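Local coordinates for proteasome assembly chaperone family protein (Pyrococcus furiosus DSM 3638, PDB 3WZ2) that probably acts as a proteasome-assembly chaperone, being an archaeal homologue of that family with a PAC2-family fold, and assembles with four further protein chains, at residues G25-G30 with R223-Q228; L62-R67 with P71-G76. One frame throughout, in Å; residues are numbered along the deposited sequence.

Interaction 1 (G25-G30 with R223-Q228); sequences GYPGVG and RRMHEQ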
loop_
_atom_site.group_PDB
_atom_site.type_symbol
_atom_site.label_atom_id
_atom_site.label_comp_id
_atom_site.label_asym_id
_atom_site.label_seq_id
_atom_site.Cartn_x
_atom_site.Cartn_y
_atom_site.Cartn_z
ATOM N N GLY B 25 -2.643 -20.686 21.332
ATOM C CA GLY B 25 -2.861 -19.625 22.308
ATOM C C GLY B 25 -2.225 -18.313 21.884
ATOM O O GLY B 25 -1.433 -17.740 22.629
ATOM N N TYR B 26 -2.600 -17.813 20.713
ATOM C CA TYR B 26 -2.049 -16.552 20.208
ATOM C C TYR B 26 -2.576 -15.372 21.036
ATOM O O TYR B 26 -3.599 -15.492 21.699
ATOM C CB TYR B 26 -2.381 -16.335 18.723
ATOM C CG TYR B 26 -1.407 -16.985 17.722
ATOM C CD1 TYR B 26 -0.668 -18.096 18.075
ATOM C CD2 TYR B 26 -1.221 -16.435 16.443
ATOM C CE1 TYR B 26 0.226 -18.682 17.208
ATOM C CE2 TYR B 26 -0.335 -17.023 15.552
ATOM C CZ TYR B 26 0.382 -18.150 15.926
ATOM O OH TYR B 26 1.273 -18.773 15.088
ATOM N N PRO B 27 -1.889 -14.226 20.983
ATOM C CA PRO B 27 -2.371 -13.075 21.735
ATOM C C PRO B 27 -3.763 -12.643 21.374
ATOM O O PRO B 27 -4.143 -12.648 20.215
ATOM C CB PRO B 27 -1.376 -11.959 21.366
ATOM C CG PRO B 27 -0.143 -12.684 20.913
ATOM C CD PRO B 27 -0.637 -13.928 20.258
ATOM N N GLY B 28 -4.526 -12.260 22.370
ATOM C CA GLY B 28 -5.932 -11.915 22.186
ATOM C C GLY B 28 -6.411 -11.345 23.521
ATOM O O GLY B 28 -5.593 -10.976 24.362
ATOM N N VAL B 29 -7.721 -11.308 23.727
ATOM C CA VAL B 29 -8.313 -10.584 24.859
ATOM C C VAL B 29 -7.791 -11.133 26.178
ATOM O O VAL B 29 -7.746 -12.338 26.381
ATOM C CB VAL B 29 -9.865 -10.832 24.944
ATOM C CG1 VAL B 29 -10.506 -9.919 25.990
ATOM C CG2 VAL B 29 -10.585 -10.665 23.608
ATOM N N GLY B 30 -7.402 -10.240 27.067
ATOM C CA GLY B 30 -6.850 -10.596 28.365
ATOM C C GLY B 30 -5.508 -11.263 28.343
ATOM O O GLY B 30 -5.007 -11.666 29.393
ATOM N N ARG B 223 1.933 -6.020 31.046
ATOM C CA ARG B 223 1.060 -4.855 30.930
ATOM C C ARG B 223 1.399 -4.012 29.688
ATOM O O ARG B 223 0.494 -3.459 29.057
ATOM C CB ARG B 223 1.081 -4.003 32.214
ATOM C CG ARG B 223 0.344 -2.657 32.072
ATOM C CD ARG B 223 0.436 -1.727 33.306
ATOM N NE ARG B 223 1.799 -1.734 33.856
ATOM C CZ ARG B 223 2.839 -1.107 33.289
ATOM N NH1 ARG B 223 2.697 -0.405 32.160
ATOM N NH2 ARG B 223 4.044 -1.177 33.847
ATOM N N ARG B 224 2.675 -3.957 29.312
ATOM C CA ARG B 224 3.071 -3.246 28.091
ATOM C C ARG B 224 2.586 -3.997 26.839
ATOM O O ARG B 224 1.922 -3.408 25.995
ATOM C CB ARG B 224 4.584 -2.906 28.043
ATOM C CG ARG B 224 5.429 -3.771 27.125
ATOM C CD ARG B 224 6.821 -3.238 26.834
ATOM N NE ARG B 224 7.122 -3.526 25.415
ATOM C CZ ARG B 224 8.197 -3.102 24.759
ATOM N NH1 ARG B 224 9.127 -2.386 25.385
ATOM N NH2 ARG B 224 8.344 -3.406 23.477
ATOM N N MET B 225 2.901 -5.287 26.743
ATOM C CA MET B 225 2.378 -6.165 25.685
ATOM C C MET B 225 0.874 -6.032 25.497
ATOM O O MET B 225 0.389 -5.953 24.375
ATOM C CB MET B 225 2.712 -7.620 25.972
ATOM C CG MET B 225 2.570 -8.494 24.749
ATOM S SD MET B 225 2.546 -10.239 25.153
ATOM C CE MET B 225 2.155 -10.949 23.563
ATOM N N HIS B 226 0.130 -5.981 26.588
ATOM C CA HIS B 226 -1.301 -5.830 26.470
ATOM C C HIS B 226 -1.634 -4.488 25.818
ATOM O O HIS B 226 -2.564 -4.392 25.007
ATOM C CB HIS B 226 -1.978 -5.949 27.837
ATOM C CG HIS B 226 -3.465 -5.987 27.760
ATOM N ND1 HIS B 226 -4.230 -4.851 27.682
ATOM C CD2 HIS B 226 -4.333 -7.026 27.713
ATOM C CE1 HIS B 226 -5.508 -5.182 27.588
ATOM N NE2 HIS B 226 -5.596 -6.500 27.600
ATOM N N GLU B 227 -0.917 -3.453 26.246
ATOM C CA GLU B 227 -1.062 -2.092 25.729
ATOM C C GLU B 227 -0.751 -2.027 24.238
ATOM O O GLU B 227 -1.560 -1.548 23.454
ATOM C CB GLU B 227 -0.095 -1.171 26.492
ATOM C CG GLU B 227 -0.630 0.144 26.965
ATOM C CD GLU B 227 -2.058 0.063 27.466
ATOM O OE1 GLU B 227 -2.303 -0.765 28.368
ATOM O OE2 GLU B 227 -2.927 0.809 26.961
ATOM N N GLN B 228 0.423 -2.532 23.875
ATOM C CA GLN B 228 0.805 -2.768 22.481
ATOM C C GLN B 228 -0.346 -3.389 21.689
ATOM O O GLN B 228 -0.710 -2.908 20.623
ATOM C CB GLN B 228 1.998 -3.738 22.407
ATOM C CG GLN B 228 3.403 -3.200 22.154
ATOM C CD GLN B 228 3.782 -1.933 22.906
ATOM O OE1 GLN B 228 3.187 -0.885 22.670
ATOM N NE2 GLN B 228 4.801 -2.010 23.783
HETATM O O HOH W 1 -7.711 -7.453 26.354
#

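Interaction 2 (L62-R67 with P71-G76); sequences LILEGR and PLRFYG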
loop_
_atom_site.group_PDB
_atom_site.type_symbol
_atom_site.label_atom_id
_atom_site.label_comp_id
_atom_site.label_asym_id
_atom_site.label_seq_id
_atom_site.Cartn_x
_atom_site.Cartn_y
_atom_site.Cartn_z
ATOM N N LEU B 62 14.078 -13.807 19.972
ATOM C CA LEU B 62 13.907 -13.806 21.418
ATOM C C LEU B 62 14.897 -14.756 22.010
ATOM O O LEU B 62 15.105 -15.844 21.477
ATOM C CB LEU B 62 12.519 -14.269 21.795
ATOM C CG LEU B 62 11.423 -13.261 21.616
ATOM C CD1 LEU B 62 11.946 -11.859 21.363
ATOM C CD2 LEU B 62 10.423 -13.662 20.555
ATOM N N ILE B 63 15.533 -14.350 23.091
ATOM C CA ILE B 63 16.454 -15.229 23.768
ATOM C C ILE B 63 15.718 -15.791 24.968
ATOM O O ILE B 63 15.250 -15.038 25.802
ATOM C CB ILE B 63 17.731 -14.517 24.226
ATOM C CG1 ILE B 63 18.347 -13.678 23.110
ATOM C CG2 ILE B 63 18.728 -15.525 24.750
ATOM C CD1 ILE B 63 18.657 -14.439 21.852
ATOM N N LEU B 64 15.648 -17.114 25.044
ATOM C CA LEU B 64 14.987 -17.822 26.136
ATOM C C LEU B 64 15.945 -18.885 26.629
ATOM O O LEU B 64 16.354 -19.749 25.851
ATOM C CB LEU B 64 13.704 -18.503 25.653
ATOM C CG LEU B 64 12.344 -17.837 25.550
ATOM C CD1 LEU B 64 12.445 -16.353 25.791
ATOM C CD2 LEU B 64 11.630 -18.118 24.233
ATOM N N GLU B 65 16.354 -18.792 27.897
ATOM C CA GLU B 65 17.337 -19.730 28.476
ATOM C C GLU B 65 18.617 -19.837 27.640
ATOM O O GLU B 65 19.133 -20.933 27.406
ATOM C CB GLU B 65 16.704 -21.121 28.624
ATOM C CG GLU B 65 15.366 -21.087 29.347
ATOM C CD GLU B 65 14.947 -22.435 29.916
ATOM O OE1 GLU B 65 15.704 -23.061 30.700
ATOM O OE2 GLU B 65 13.841 -22.867 29.562
ATOM N N GLY B 66 19.106 -18.699 27.148
ATOM C CA GLY B 66 20.336 -18.698 26.359
ATOM C C GLY B 66 20.237 -19.364 25.006
ATOM O O GLY B 66 21.243 -19.775 24.446
ATOM N N ARG B 67 19.032 -19.424 24.442
ATOM C CA ARG B 67 18.828 -19.935 23.092
ATOM C C ARG B 67 18.036 -18.929 22.271
ATOM O O ARG B 67 17.014 -18.418 22.722
ATOM C CB ARG B 67 18.082 -21.263 23.146
ATOM C CG ARG B 67 18.936 -22.374 23.718
ATOM C CD ARG B 67 18.404 -23.764 23.419
ATOM N NE ARG B 67 19.029 -24.730 24.320
ATOM C CZ ARG B 67 18.540 -25.074 25.512
ATOM N NH1 ARG B 67 17.405 -24.545 25.982
ATOM N NH2 ARG B 67 19.199 -25.956 26.252
ATOM N N PRO B 71 9.772 -15.438 17.034
ATOM C CA PRO B 71 8.624 -14.937 17.762
ATOM C C PRO B 71 7.364 -15.749 17.579
ATOM O O PRO B 71 6.486 -15.650 18.429
ATOM C CB PRO B 71 8.437 -13.511 17.202
ATOM C CG PRO B 71 9.109 -13.520 15.890
ATOM C CD PRO B 71 10.215 -14.524 15.974
ATOM N N LEU B 72 7.252 -16.528 16.499
ATOM C CA LEU B 72 6.100 -17.416 16.309
ATOM C C LEU B 72 6.582 -18.840 16.278
ATOM O O LEU B 72 7.297 -19.229 15.369
ATOM C CB LEU B 72 5.376 -17.100 15.003
ATOM C CG LEU B 72 4.260 -16.097 15.133
ATOM C CD1 LEU B 72 4.787 -14.705 15.448
ATOM C CD2 LEU B 72 3.445 -16.069 13.851
ATOM N N ARG B 73 6.290 -19.582 17.325
ATOM C CA ARG B 73 6.951 -20.846 17.524
ATOM C C ARG B 73 5.957 -21.931 17.946
ATOM O O ARG B 73 4.858 -21.637 18.404
ATOM C CB ARG B 73 8.144 -20.763 18.510
ATOM C CG ARG B 73 7.909 -19.927 19.712
ATOM C CD ARG B 73 9.178 -19.662 20.528
ATOM N NE ARG B 73 8.727 -19.134 21.801
ATOM C CZ ARG B 73 8.326 -17.902 21.986
ATOM N NH1 ARG B 73 8.363 -17.022 20.986
ATOM N NH2 ARG B 73 7.943 -17.516 23.187
ATOM N N PHE B 74 6.384 -23.171 17.751
ATOM C CA PHE B 74 5.640 -24.365 18.130
ATOM C C PHE B 74 6.464 -25.182 19.092
ATOM O O PHE B 74 7.646 -25.446 18.841
ATOM C CB PHE B 74 5.334 -25.206 16.899
ATOM C CG PHE B 74 4.535 -24.468 15.870
ATOM C CD1 PHE B 74 3.181 -24.296 16.028
ATOM C CD2 PHE B 74 5.153 -23.920 14.749
ATOM C CE1 PHE B 74 2.443 -23.602 15.089
ATOM C CE2 PHE B 74 4.410 -23.222 13.803
ATOM C CZ PHE B 74 3.051 -23.048 13.988
ATOM N N TYR B 75 5.837 -25.568 20.204
ATOM C CA TYR B 75 6.426 -26.463 21.168
ATOM C C TYR B 75 5.751 -27.800 21.087
ATOM O O TYR B 75 4.584 -27.897 20.692
ATOM C CB TYR B 75 6.266 -25.887 22.567
ATOM C CG TYR B 75 7.080 -24.646 22.822
ATOM C CD1 TYR B 75 8.415 -24.740 23.206
ATOM C CD2 TYR B 75 6.536 -23.404 22.674
ATOM C CE1 TYR B 75 9.183 -23.620 23.436
ATOM C CE2 TYR B 75 7.294 -22.259 22.907
ATOM C CZ TYR B 75 8.619 -22.386 23.279
ATOM O OH TYR B 75 9.344 -21.257 23.508
ATOM N N GLY B 76 6.476 -28.831 21.476
ATOM C CA GLY B 76 6.064 -30.186 21.255
ATOM C C GLY B 76 6.504 -31.089 22.365
ATOM O O GLY B 76 7.610 -30.957 22.887
#

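Interaction 1 (G25-G30 with R223-Q228)
P27 and M225 meet where the loop after strand 21-24 of the PAC2-family fold faces the C-terminal helix 223-235. The loop leads from a strand inside the mixed sheet into helix 32-43. The helix lies in a region predicted to form a coiled coil. The two segments touch sparingly, with 118 Å² buried in all.

The closely packed part is apolar. The terminal methyl CE of M225 reaches CG of the P27 ring at 3.9 Å, and the two side chains cross at about a right angle. M225 has CG anti to its own backbone N (chi1 -163°) and stays extended beyond it, which carries the methyl out from the helix to the proline. P27 also packs on A85 and F88, and M225 on L31, so both sides of this touch belong to a larger apolar cluster.

The looser part is polar and lies at G30 and H226. The backbone N of G30 stands near the plane of the imidazole, at its edge, but 4.2 Å from NE2, too far for a direct bond. The CA atoms of G30 and H226 are 7.6 Å apart, the closest CA pair across the two segments. G30 has a positive phi of 68°, which favours glycine. H226 also packs on P186, and G30 shares a backbone hydrogen bond with D187. One water fills the step between loop and ring: it accepts a hydrogen bond from G30 N at 2.9 Å and is hydrogen-bonded to H226 NE2 at 2.6 Å.

Interaction 2 (L62-R67 with P71-G76)
L62 and L64 send their CD2 methyls from one strand of a beta hairpin onto P71 and R73. CD2 of L62 lies 3.6 Å from CA of P71 and also touches the proline ring at CB. The leucine and proline side chains cross at about a right angle. CD2 of L64 sits over one face of the R73 guanidinium, 3.6 Å above its plane and offset toward the rim. The same methyl is 4.0 Å from the hydroxyl OH of Y75.

The next shell fixes the guanidinium. R73 NE donates to Y75 OH at 2.8 Å, with the oxygen almost in the guanidinium plane and an N-H...O angle of 152°. NH1 forms a salt bridge with D86 and a hydrogen bond with the carbonyl of P70. The R73 chain runs extended from CG to NE, which brings the flat group across to the leucines. With an alanine here in place of the arginine, D86 would probably lose its charge partner, Y75 OH this donor, and the L64 methyl the flat group it rests on.

A type I' turn, L64 to R67, joins strands 60-64 and 67-69. L62 and I63 pair antiparallel with a strand of the second subunit, so this small sheet continues across the interface. Strand 72-77 instead lies in the main sheet, between strands 47-53 and 80-85.

Overall arrangement
Both contacts are largely buried, and interaction 2 is nested within the chain loop closed by interaction 1. Their centres are about 18 Å apart. Their segments touch where Y26 OH packs on L72 CD2 at 3.7 Å. Interaction 1 joins a loop to the C-terminal helix, and no other chain touches its segments. Interaction 2 joins the hairpin to the main sheet and borders the second subunit. Neither has a direct hydrogen bond between its two segments. Interaction 1 combines an apolar touch with a water bridge. Interaction 2 sets leucine methyls against a charged group held by its own strand and by D86.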